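Local coordinates for protein endoglucanase (PDB 2E4T) that hydrolyses internal beta-1,4-glucosidic bonds of cellulose and probably xyloglucan, through the family 44 glycoside hydrolase module of a larger multidomain enzyme, at residues A[44-49]-A[183-188]; A[51-56]-A[154-159]; A[88-93]-A[163-168]; A[112-117]-A[134-139]. All blocks are in the same frame, centred on the assembly; numbering follows the deposited sequence. Where two conformers were deposited one is given.

Contact 1: residues A[44-49]-A[183-188]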
# COMPACT_ATOMS: atom_id res chain seq x y z
N GLY A 44 -2.90 -3.80 -9.57
CA GLY A 44 -2.44 -5.01 -8.93
C GLY A 44 -3.62 -5.82 -8.45
O GLY A 44 -4.78 -5.53 -8.74
N GLY A 45 -3.31 -6.88 -7.67
CA GLY A 45 -4.31 -7.78 -7.20
C GLY A 45 -4.56 -8.95 -8.15
O GLY A 45 -3.87 -9.11 -9.17
N ASN A 46 -5.53 -9.79 -7.79
CA ASN A 46 -5.64 -11.11 -8.41
C ASN A 46 -5.77 -11.03 -9.94
O ASN A 46 -5.19 -11.90 -10.64
CB ASN A 46 -6.87 -11.83 -7.87
CG ASN A 46 -6.71 -12.24 -6.43
OD1 ASN A 46 -5.58 -12.23 -5.90
ND2 ASN A 46 -7.81 -12.68 -5.79
N ARG A 47 -6.52 -10.07 -10.48
CA ARG A 47 -6.75 -10.05 -11.92
C ARG A 47 -5.48 -9.75 -12.68
O ARG A 47 -5.45 -9.98 -13.93
CB ARG A 47 -7.79 -9.01 -12.30
CG ARG A 47 -9.21 -9.52 -12.30
CD ARG A 47 -9.46 -10.31 -13.58
NE ARG A 47 -10.84 -10.79 -13.61
CZ ARG A 47 -11.41 -11.22 -14.75
NH1 ARG A 47 -10.71 -11.31 -15.88
NH2 ARG A 47 -12.70 -11.60 -14.73
N THR A 48 -4.44 -9.21 -12.06
CA THR A 48 -3.27 -8.82 -12.81
C THR A 48 -2.29 -9.98 -13.10
O THR A 48 -1.46 -9.85 -13.98
CB THR A 48 -2.53 -7.63 -12.16
OG1 THR A 48 -1.98 -8.01 -10.91
CG2 THR A 48 -3.47 -6.44 -12.03
N THR A 49 -2.45 -11.12 -12.41
CA THR A 49 -1.50 -12.22 -12.62
C THR A 49 -1.52 -12.75 -14.05
O THR A 49 -0.49 -13.03 -14.65
CB THR A 49 -1.81 -13.34 -11.60
OG1 THR A 49 -1.53 -12.85 -10.29
CG2 THR A 49 -0.99 -14.61 -11.91
N ILE A 183 6.47 -7.56 -9.01
CA ILE A 183 6.67 -8.95 -9.43
C ILE A 183 5.34 -9.73 -9.10
O ILE A 183 5.20 -10.40 -8.09
CB ILE A 183 7.87 -9.57 -8.74
CG1 ILE A 183 9.13 -8.73 -8.98
CG2 ILE A 183 8.12 -10.97 -9.32
CD1 ILE A 183 10.25 -8.98 -8.08
N ASP A 184 4.36 -9.54 -9.99
CA ASP A 184 3.09 -10.27 -9.83
C ASP A 184 2.41 -9.90 -8.50
O ASP A 184 2.55 -8.75 -8.02
CB ASP A 184 3.31 -11.78 -10.07
CG ASP A 184 2.13 -12.52 -10.64
OD1 ASP A 184 1.14 -12.70 -9.88
OD2 ASP A 184 2.19 -12.94 -11.83
N ASN A 185 1.63 -10.84 -7.98
CA ASN A 185 0.73 -10.58 -6.87
C ASN A 185 0.58 -11.90 -6.10
O ASN A 185 0.25 -12.92 -6.68
CB ASN A 185 -0.67 -10.21 -7.43
CG ASN A 185 -1.63 -9.86 -6.31
OD1 ASN A 185 -1.42 -8.84 -5.58
ND2 ASN A 185 -2.64 -10.70 -6.10
N GLU A 186 0.82 -11.84 -4.79
CA GLU A 186 0.48 -12.95 -3.87
C GLU A 186 0.94 -14.29 -4.42
O GLU A 186 0.15 -15.24 -4.58
CB GLU A 186 -1.01 -12.95 -3.51
CG GLU A 186 -1.38 -11.62 -2.81
CD GLU A 186 -2.76 -11.58 -2.24
OE1 GLU A 186 -3.60 -12.51 -2.48
OE2 GLU A 186 -3.05 -10.57 -1.51
N PRO A 187 2.25 -14.48 -4.58
CA PRO A 187 2.75 -15.74 -5.17
C PRO A 187 2.44 -16.95 -4.33
O PRO A 187 2.23 -18.06 -4.91
CB PRO A 187 4.28 -15.48 -5.28
CG PRO A 187 4.55 -14.41 -4.24
CD PRO A 187 3.34 -13.51 -4.33
N ALA A 188 2.43 -16.85 -2.99
CA ALA A 188 2.10 -17.99 -2.18
C ALA A 188 0.64 -18.41 -2.31
O ALA A 188 0.29 -19.51 -1.86
CB ALA A 188 2.49 -17.80 -0.72
O HOH W 1 -4.28 -14.22 -4.59
O HOH W 2 -2.91 -13.02 -7.92
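The side-chain amide of Asn185 lies flat against the backbone of Gly45. Gly45 CA and C sit over one face, with Gly45 CA 3.5 Å from Asn185 CG. The other face backs onto the N of Glu186. At the amide edge a water lies close to the plane and accepts from Asn185 ND2 at 3.0 Å. The same water donates to Thr49 OG1 at 2.7 Å. The far end of the amide, OD1, accepts from Arg42 and His283. Asn185 CG is anti to the backbone N (chi1 -177°), which brings CG up to Gly45. The amide of Asn46 is turned 66° from it and holds Asp63 through ND2. Asn46 OD1 and Glu186 OE1 lie 2.7 and 2.8 Å from a second water.

These residues follow the second and fourth strands of the TIM-like barrel, 40-43 and 180-183. The Asn185-Glu186 pair at the end of the fourth strand matches the Asn-Glu signature of related barrel glycosidases, where the glutamate is usually the acid/base. Glu359, on strand 354-360, touches both residues.

Next to the amide, Thr49 OG1 donates to Asp184 OD1 at 2.7 Å, on the syn side and 24° out of the carboxylate plane. Asn185 N reaches the same oxygen from the anti side, and Trp190 NE1 adds a third donor. Asp184 OD2 accepts from the N of Ala111 and of Ala112. The buried carboxylate is thus held at both oxygens. Thr48 OG1 folds back to Gly45 O at 2.8 Å.

Contact 2: residues A[51-56]-A[154-159]. With CA (calcium ion), chain C.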
# COMPACT_ATOMS: atom_id res chain seq x y z
N TYR A 51 -3.02 -11.18 -16.71
CA TYR A 51 -3.24 -10.13 -17.69
C TYR A 51 -2.21 -10.21 -18.82
O TYR A 51 -1.00 -10.27 -18.57
CB TYR A 51 -3.11 -8.75 -16.99
CG TYR A 51 -3.09 -7.58 -17.96
CD1 TYR A 51 -4.25 -7.21 -18.66
CD2 TYR A 51 -1.90 -6.90 -18.22
CE1 TYR A 51 -4.22 -6.16 -19.56
CE2 TYR A 51 -1.87 -5.85 -19.14
CZ TYR A 51 -3.02 -5.50 -19.82
OH TYR A 51 -2.94 -4.48 -20.75
N ASN A 52 -2.71 -10.19 -20.07
CA ASN A 52 -1.88 -10.26 -21.26
C ASN A 52 -1.84 -8.88 -21.90
O ASN A 52 -2.83 -8.43 -22.47
CB ASN A 52 -2.48 -11.28 -22.22
CG ASN A 52 -1.67 -11.48 -23.47
OD1 ASN A 52 -0.85 -10.63 -23.84
ND2 ASN A 52 -1.90 -12.62 -24.14
N TRP A 53 -0.68 -8.19 -21.84
CA TRP A 53 -0.62 -6.84 -22.35
C TRP A 53 -0.86 -6.77 -23.87
O TRP A 53 -1.20 -5.71 -24.41
CB TRP A 53 0.73 -6.18 -22.01
CG TRP A 53 1.88 -6.63 -22.86
CD1 TRP A 53 2.61 -7.78 -22.75
CD2 TRP A 53 2.46 -5.88 -23.95
NE1 TRP A 53 3.61 -7.81 -23.71
CE2 TRP A 53 3.53 -6.66 -24.44
CE3 TRP A 53 2.20 -4.63 -24.52
CZ2 TRP A 53 4.37 -6.20 -25.48
CZ3 TRP A 53 3.02 -4.18 -25.54
CH2 TRP A 53 4.09 -4.95 -26.00
N GLU A 54 -0.63 -7.90 -24.57
CA GLU A 54 -0.76 -7.84 -26.03
C GLU A 54 -2.19 -7.66 -26.49
O GLU A 54 -2.43 -7.05 -27.53
CB GLU A 54 -0.18 -9.10 -26.67
CG GLU A 54 1.29 -9.35 -26.32
CD GLU A 54 1.88 -10.55 -27.07
OE1 GLU A 54 1.09 -11.38 -27.63
OE2 GLU A 54 3.13 -10.69 -27.10
N ASN A 55 -3.13 -8.24 -25.73
CA ASN A 55 -4.57 -8.25 -26.14
C ASN A 55 -5.51 -7.83 -25.04
O ASN A 55 -6.72 -7.75 -25.28
CB ASN A 55 -4.92 -9.60 -26.74
CG ASN A 55 -4.69 -10.70 -25.77
OD1 ASN A 55 -4.72 -10.52 -24.54
ND2 ASN A 55 -4.45 -11.90 -26.30
N ASN A 56 -5.01 -7.54 -23.83
CA ASN A 56 -5.79 -7.04 -22.69
C ASN A 56 -6.71 -8.08 -22.02
O ASN A 56 -7.44 -7.68 -21.10
CB ASN A 56 -6.56 -5.77 -23.02
CG ASN A 56 -5.62 -4.69 -23.48
OD1 ASN A 56 -4.80 -4.18 -22.69
ND2 ASN A 56 -5.69 -4.35 -24.75
N ASP A 154 3.38 -17.94 -29.38
CA ASP A 154 3.07 -18.64 -28.13
C ASP A 154 3.52 -17.91 -26.85
O ASP A 154 3.29 -18.43 -25.75
CB ASP A 154 3.72 -20.05 -28.13
CG ASP A 154 3.17 -20.95 -29.21
OD1 ASP A 154 2.06 -20.66 -29.70
OD2 ASP A 154 3.85 -21.97 -29.50
N TYR A 155 4.08 -16.70 -26.99
CA TYR A 155 4.81 -16.07 -25.91
C TYR A 155 4.39 -14.63 -25.72
O TYR A 155 4.03 -13.96 -26.66
CB TYR A 155 6.34 -16.06 -26.19
CG TYR A 155 6.83 -17.47 -26.36
CD1 TYR A 155 6.97 -18.29 -25.26
CD2 TYR A 155 7.11 -18.00 -27.62
CE1 TYR A 155 7.28 -19.62 -25.38
CE2 TYR A 155 7.48 -19.35 -27.76
CZ TYR A 155 7.54 -20.14 -26.64
OH TYR A 155 7.90 -21.44 -26.85
N VAL A 156 4.51 -14.17 -24.46
CA VAL A 156 4.33 -12.75 -24.13
C VAL A 156 5.57 -12.32 -23.34
O VAL A 156 5.99 -13.04 -22.43
CB VAL A 156 3.04 -12.58 -23.31
CG1 VAL A 156 2.87 -11.20 -22.82
CG2 VAL A 156 1.80 -12.98 -24.18
N TYR A 157 6.15 -11.18 -23.70
CA TYR A 157 7.45 -10.80 -23.17
C TYR A 157 7.31 -9.58 -22.22
O TYR A 157 6.79 -8.53 -22.62
CB TYR A 157 8.41 -10.44 -24.31
CG TYR A 157 8.62 -11.62 -25.22
CD1 TYR A 157 9.44 -12.66 -24.84
CD2 TYR A 157 7.99 -11.71 -26.47
CE1 TYR A 157 9.65 -13.76 -25.67
CE2 TYR A 157 8.17 -12.83 -27.29
CZ TYR A 157 9.03 -13.84 -26.87
OH TYR A 157 9.24 -14.96 -27.65
N MET A 158 7.80 -9.74 -21.00
CA MET A 158 7.69 -8.63 -20.05
C MET A 158 8.55 -7.43 -20.40
O MET A 158 8.10 -6.29 -20.23
CB MET A 158 7.94 -9.08 -18.60
CG MET A 158 6.88 -10.02 -18.05
SD MET A 158 5.23 -9.28 -18.03
CE MET A 158 4.50 -10.00 -19.50
N ASP A 159 9.79 -7.66 -20.85
CA ASP A 159 10.60 -6.51 -21.19
C ASP A 159 9.99 -5.73 -22.38
O ASP A 159 10.11 -4.51 -22.43
CB ASP A 159 12.08 -6.87 -21.36
CG ASP A 159 12.40 -7.88 -22.45
OD1 ASP A 159 11.52 -8.48 -23.09
OD2 ASP A 159 13.67 -8.07 -22.61
CA CA C . 3.05 -12.77 -28.39
O HOH W 3 5.19 -9.48 -25.78
O HOH W 4 5.24 -12.10 -29.03
O HOH W 5 1.24 -14.31 -28.20
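Glu54 and Tyr155 meet at a calcium ion. The Glu54 carboxylate binds it through both oxygens, OE1 and OE2, each 2.5 Å from the metal. Tyr155 offers its backbone O at 2.3 Å, while its CB leaves the backbone away from residues 51-56. Two waters, Asp150 O and Asp153 OD1 complete seven ligands. The site therefore ties a loop of the barrel to a short strand.

A third water, not on the metal, forms the next shell. It donates to Glu54 OE2 at 2.7 Å and accepts from Tyr157 N at 2.9 Å, with a weak bond from Trp53 NE1. It links the carboxylate to the strand backbone beside the metal and probably helps fix its rotation.

Val156 packs behind the site. Its CG2 lies 3.6 Å from Asn52 OD1 and also comes near Glu54 CD. Its CG1, anti to the backbone N (chi1 173°), is 3.4 Å from Trp53 CD1. CG1 lies mainly against the indole and CG2 against Asn52 and Glu54. Asn52 OD1 accepts from Glu54 N at 2.8 Å, an Asx turn that sets the start of Glu54. Glu54 CG then lies 3.8 Å above the plane of the Trp53 ring, toward its rim.

Further out, the Trp53 ring stacks with Phe161 of helix 158-169, whose N-cap position is held by Tyr157. Tyr51 packs on Val89 and Val90 of helix 88-99. Strand 155-157 runs beside strand 134-138, and Val156 also touches Val115 on strand 114-116.

Contact 3: residues A[88-93]-A[163-168]; sequences SVVTTF and NYLVNK
Thr91 CG2 packs on the methylene chain of Lys168, 3.8 Å from its CD. The same methyl meets the edge of the Tyr164 ring, near its plane, with CE2 at 4.3 Å. It also comes 4.1 Å from Leu165 CD2. One methyl thus touches three side chains of the facing helix. Thr91 CG2 is anti to the carbonyl carbon, while OG1 takes the place between N and C (chi1 64°) and makes a weak bond back to Ala87 O. Beside it, Val90 CG1 lies 3.9 Å from Leu165 CD2, and these two side chains cross at about a right angle.

Helices 88-99 and 158-169 belong to the outer layer of the TIM-like barrel. They follow the neighbouring strands 40-43 and 104-109. The two segments run roughly parallel, with axes 11.3 Å apart at a crossing angle of -37°. Val90 also touches Phe43 on strand 40-43 and Phe161, one turn before Leu165 on the facing helix.

Lys168 was modelled in two conformers. In the one given, NZ has a long, weak ion pair with Asp95, one turn on from Thr91 in helix 88-99. Between the two segments themselves the contact is methyl, methylene and ring-edge packing, so it depends on shape rather than on directed bonds.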
# COMPACT_ATOMS: atom_id res chain seq x y z
N SER A 88 -3.71 -1.27 -23.50
CA SER A 88 -4.70 -0.20 -23.25
C SER A 88 -5.26 -0.25 -21.85
O SER A 88 -5.65 0.81 -21.30
CB SER A 88 -5.79 -0.22 -24.30
OG SER A 88 -6.50 -1.44 -24.20
N VAL A 89 -5.36 -1.42 -21.21
CA VAL A 89 -5.78 -1.43 -19.79
C VAL A 89 -4.81 -0.57 -18.97
O VAL A 89 -5.24 0.21 -18.11
CB VAL A 89 -5.83 -2.89 -19.29
CG1 VAL A 89 -5.84 -2.96 -17.77
CG2 VAL A 89 -7.03 -3.58 -19.86
N VAL A 90 -3.52 -0.78 -19.17
CA VAL A 90 -2.48 -0.11 -18.36
C VAL A 90 -2.31 1.35 -18.76
O VAL A 90 -2.12 2.21 -17.88
CB VAL A 90 -1.19 -0.93 -18.40
CG1 VAL A 90 -0.03 -0.16 -17.82
CG2 VAL A 90 -1.41 -2.25 -17.66
N THR A 91 -2.39 1.65 -20.07
CA THR A 91 -2.25 3.04 -20.45
C THR A 91 -3.50 3.85 -20.06
O THR A 91 -3.37 5.04 -19.68
CB THR A 91 -1.91 3.19 -21.94
OG1 THR A 91 -3.00 2.69 -22.76
CG2 THR A 91 -0.63 2.45 -22.29
N THR A 92 -4.69 3.25 -20.07
CA THR A 92 -5.84 3.98 -19.52
C THR A 92 -5.64 4.21 -18.02
O THR A 92 -5.90 5.32 -17.51
CB THR A 92 -7.17 3.21 -19.78
OG1 THR A 92 -7.35 3.08 -21.19
CG2 THR A 92 -8.35 3.91 -19.19
N PHE A 93 -5.14 3.19 -17.32
CA PHE A 93 -4.94 3.31 -15.88
C PHE A 93 -3.94 4.44 -15.57
O PHE A 93 -4.20 5.29 -14.69
CB PHE A 93 -4.39 1.95 -15.37
CG PHE A 93 -4.28 1.88 -13.88
CD1 PHE A 93 -5.30 1.33 -13.13
CD2 PHE A 93 -3.11 2.32 -13.21
CE1 PHE A 93 -5.19 1.27 -11.71
CE2 PHE A 93 -2.99 2.24 -11.84
CZ PHE A 93 -4.04 1.73 -11.10
N ASN A 163 9.04 -1.90 -22.43
CA ASN A 163 9.53 -1.03 -23.50
C ASN A 163 8.36 -0.22 -24.12
O ASN A 163 8.53 0.97 -24.45
CB ASN A 163 10.22 -1.89 -24.58
CG ASN A 163 10.71 -1.03 -25.71
OD1 ASN A 163 11.71 -0.29 -25.55
ND2 ASN A 163 9.99 -1.04 -26.85
N TYR A 164 7.20 -0.85 -24.31
CA TYR A 164 6.05 -0.13 -24.86
C TYR A 164 5.67 1.05 -23.96
O TYR A 164 5.39 2.18 -24.45
CB TYR A 164 4.89 -1.12 -25.03
CG TYR A 164 3.67 -0.52 -25.66
CD1 TYR A 164 3.46 -0.68 -27.02
CD2 TYR A 164 2.69 0.17 -24.91
CE1 TYR A 164 2.34 -0.14 -27.66
CE2 TYR A 164 1.58 0.70 -25.57
CZ TYR A 164 1.42 0.57 -26.95
OH TYR A 164 0.29 1.13 -27.52
N LEU A 165 5.65 0.80 -22.66
CA LEU A 165 5.29 1.84 -21.68
C LEU A 165 6.34 2.97 -21.67
O LEU A 165 5.98 4.16 -21.65
CB LEU A 165 5.13 1.22 -20.31
CG LEU A 165 3.98 0.23 -20.21
CD1 LEU A 165 4.02 -0.46 -18.83
CD2 LEU A 165 2.62 0.83 -20.46
N VAL A 166 7.62 2.61 -21.64
CA VAL A 166 8.69 3.61 -21.63
C VAL A 166 8.67 4.42 -22.92
O VAL A 166 8.88 5.65 -22.90
CB VAL A 166 10.06 2.94 -21.42
CG1 VAL A 166 11.21 3.90 -21.62
CG2 VAL A 166 10.09 2.34 -20.02
N ASN A 167 8.42 3.78 -24.06
CA ASN A 167 8.28 4.49 -25.32
C ASN A 167 7.17 5.54 -25.24
O ASN A 167 7.32 6.66 -25.75
CB ASN A 167 8.03 3.49 -26.44
CG ASN A 167 7.85 4.19 -27.77
OD1 ASN A 167 6.69 4.38 -28.21
ND2 ASN A 167 8.91 4.66 -28.35
N LYS A 168 6.04 5.18 -24.62
CA LYS A 168 4.90 6.08 -24.56
C LYS A 168 5.11 7.22 -23.57
O LYS A 168 4.73 8.35 -23.84
CB LYS A 168 3.64 5.30 -24.24
CG LYS A 168 2.40 6.17 -24.23
CD LYS A 168 1.12 5.33 -24.13
CE LYS A 168 -0.15 6.21 -23.98
NZ LYS A 168 0.08 7.31 -23.06

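Contact 4: residues A[112-117]-A[134-139]; sequences AGYVSA and WKEVKF
Tyr114 lies across the backbone of residues 134-136. Its CB meets Trp134 CB at 4.0 Å and also Lys135 O. Its ring crosses Glu136 obliquely: CD1 is 3.5 Å from Glu136 CA, and CE1 is 3.7 Å from Glu136 CB. At the tip, OH and a water in the ring plane are 2.7 Å apart. That water donates to Glu136 OE1, closing a bridge between the two side chains. CG anti to the carbonyl carbon (chi1 -65°) starts the ring on this course.

Tyr114 and Glu136 form a non-hydrogen-bonded pair of antiparallel strands 114-116 and 134-138. These belong to a small three-stranded sheet, built in the excursion between barrel strand 104-109 and helix 158-169. Val115 and Lys135 are the adjacent hydrogen-bonded pair: Val115 N to Lys135 O and Lys135 N to Val115 O are both 2.9 Å. Val137 N donates to Gly113 O, from 41° out of the carbonyl plane. At phi 140° a CB on Gly113 would press on the carbonyl O of Ala112, which calls for glycine.

On the sheet face of Val115 and Lys135, Val115 CG1 packs 3.6 Å from Val137 CG2. Lys135 runs past Ala117 CB, which lies 3.9 Å from its CE, and its NZ bonds to Asp153 O. The Trp134 ring turns its edge to Val115 O and Ser116 N. Ser116 OG is bonded to Ser68.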
# COMPACT_ATOMS: atom_id res chain seq x y z
N ALA A 112 3.68 -15.48 -12.70
CA ALA A 112 3.20 -16.81 -12.35
C ALA A 112 3.49 -17.82 -13.48
O ALA A 112 3.62 -19.01 -13.20
CB ALA A 112 1.72 -16.79 -12.01
N GLY A 113 3.56 -17.36 -14.71
CA GLY A 113 4.15 -18.12 -15.79
C GLY A 113 3.42 -18.04 -17.11
O GLY A 113 4.04 -18.29 -18.16
N TYR A 114 2.13 -17.71 -17.07
CA TYR A 114 1.28 -17.69 -18.27
C TYR A 114 0.26 -16.55 -18.12
O TYR A 114 -0.08 -16.15 -16.97
CB TYR A 114 0.52 -19.01 -18.41
CG TYR A 114 1.43 -20.19 -18.65
CD1 TYR A 114 1.73 -20.60 -19.96
CD2 TYR A 114 2.03 -20.89 -17.60
CE1 TYR A 114 2.61 -21.66 -20.19
CE2 TYR A 114 2.93 -21.93 -17.82
CZ TYR A 114 3.20 -22.30 -19.14
OH TYR A 114 4.08 -23.34 -19.35
N VAL A 115 -0.26 -16.12 -19.25
CA VAL A 115 -1.30 -15.08 -19.28
C VAL A 115 -2.39 -15.52 -20.28
O VAL A 115 -2.15 -16.34 -21.20
CB VAL A 115 -0.73 -13.68 -19.68
CG1 VAL A 115 0.22 -13.21 -18.57
CG2 VAL A 115 -0.04 -13.72 -21.03
N SER A 116 -3.58 -14.96 -20.11
CA SER A 116 -4.71 -15.38 -20.95
C SER A 116 -4.42 -15.19 -22.44
O SER A 116 -4.03 -14.09 -22.90
CB SER A 116 -5.92 -14.48 -20.64
OG SER A 116 -6.41 -14.76 -19.34
N ALA A 117 -4.69 -16.24 -23.23
CA ALA A 117 -4.57 -16.14 -24.68
C ALA A 117 -5.79 -15.52 -25.34
O ALA A 117 -5.70 -15.11 -26.51
CB ALA A 117 -4.37 -17.54 -25.28
N TRP A 134 -3.63 -20.30 -23.04
CA TRP A 134 -2.61 -19.50 -22.37
C TRP A 134 -1.46 -19.19 -23.30
O TRP A 134 -1.11 -20.00 -24.19
CB TRP A 134 -2.05 -20.31 -21.16
CG TRP A 134 -3.07 -20.69 -20.16
CD1 TRP A 134 -3.59 -21.93 -19.96
CD2 TRP A 134 -3.72 -19.83 -19.20
NE1 TRP A 134 -4.51 -21.93 -18.95
CE2 TRP A 134 -4.63 -20.64 -18.46
CE3 TRP A 134 -3.67 -18.45 -18.95
CZ2 TRP A 134 -5.41 -20.10 -17.45
CZ3 TRP A 134 -4.48 -17.92 -17.97
CH2 TRP A 134 -5.33 -18.75 -17.22
N LYS A 135 -0.79 -18.08 -23.01
CA LYS A 135 0.51 -17.78 -23.60
C LYS A 135 1.57 -17.82 -22.50
O LYS A 135 1.31 -17.36 -21.37
CB LYS A 135 0.52 -16.38 -24.23
CG LYS A 135 -0.50 -16.19 -25.34
CD LYS A 135 -0.33 -17.12 -26.51
CE LYS A 135 -1.35 -16.86 -27.61
NZ LYS A 135 -1.14 -17.83 -28.75
N GLU A 136 2.72 -18.41 -22.80
CA GLU A 136 3.81 -18.48 -21.86
C GLU A 136 4.51 -17.12 -21.73
O GLU A 136 4.83 -16.51 -22.76
CB GLU A 136 4.83 -19.55 -22.33
CG GLU A 136 5.99 -19.74 -21.34
CD GLU A 136 7.07 -20.64 -21.85
OE1 GLU A 136 6.76 -21.66 -22.51
OE2 GLU A 136 8.28 -20.32 -21.60
N VAL A 137 4.73 -16.67 -20.50
CA VAL A 137 5.47 -15.45 -20.29
C VAL A 137 6.96 -15.73 -20.26
O VAL A 137 7.42 -16.65 -19.57
CB VAL A 137 5.07 -14.81 -18.94
CG1 VAL A 137 5.96 -13.63 -18.64
CG2 VAL A 137 3.58 -14.38 -19.04
N LYS A 138 7.71 -14.93 -21.02
CA LYS A 138 9.16 -14.89 -20.91
C LYS A 138 9.54 -13.49 -20.48
O LYS A 138 8.95 -12.49 -20.97
CB LYS A 138 9.84 -15.27 -22.23
CG LYS A 138 9.71 -16.76 -22.51
CD LYS A 138 10.51 -17.17 -23.71
CE LYS A 138 10.79 -18.68 -23.78
NZ LYS A 138 9.46 -19.44 -23.90
N PHE A 139 10.53 -13.36 -19.60
CA PHE A 139 10.86 -12.04 -19.12
C PHE A 139 11.67 -11.23 -20.14
O PHE A 139 11.47 -10.01 -20.22
CB PHE A 139 11.58 -12.13 -17.78
CG PHE A 139 10.72 -12.83 -16.73
CD1 PHE A 139 9.35 -12.62 -16.63
CD2 PHE A 139 11.33 -13.68 -15.81
CE1 PHE A 139 8.60 -13.24 -15.61
CE2 PHE A 139 10.58 -14.29 -14.82
CZ PHE A 139 9.23 -14.08 -14.75
O HOH W 6 4.94 -23.52 -21.86

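How the contacts relate
Contacts 2 and 4 are the closest pair, with centres about 7 Å apart. They share a sheet: Val156 N bonds to Glu136 O, and Asn52 ND2 to Ser116 O. Contact 2 carries the calcium; the side chain of Lys135 in contact 4 is about 6 Å from the ion. Contact 1 lies at the C-terminal ends of the barrel strands, probably in the active-site region, and its centre is about 15 Å from that of contact 2. It reaches contact 4 through Asp184 OD2 and Ala112 N, 3.1 Å apart. Contact 3 joins contact 2 through Asn56 OD1 and Val89 N, 3.2 Å apart, and through Trp53 packing on Tyr164. It touches neither contact 1 nor contact 4.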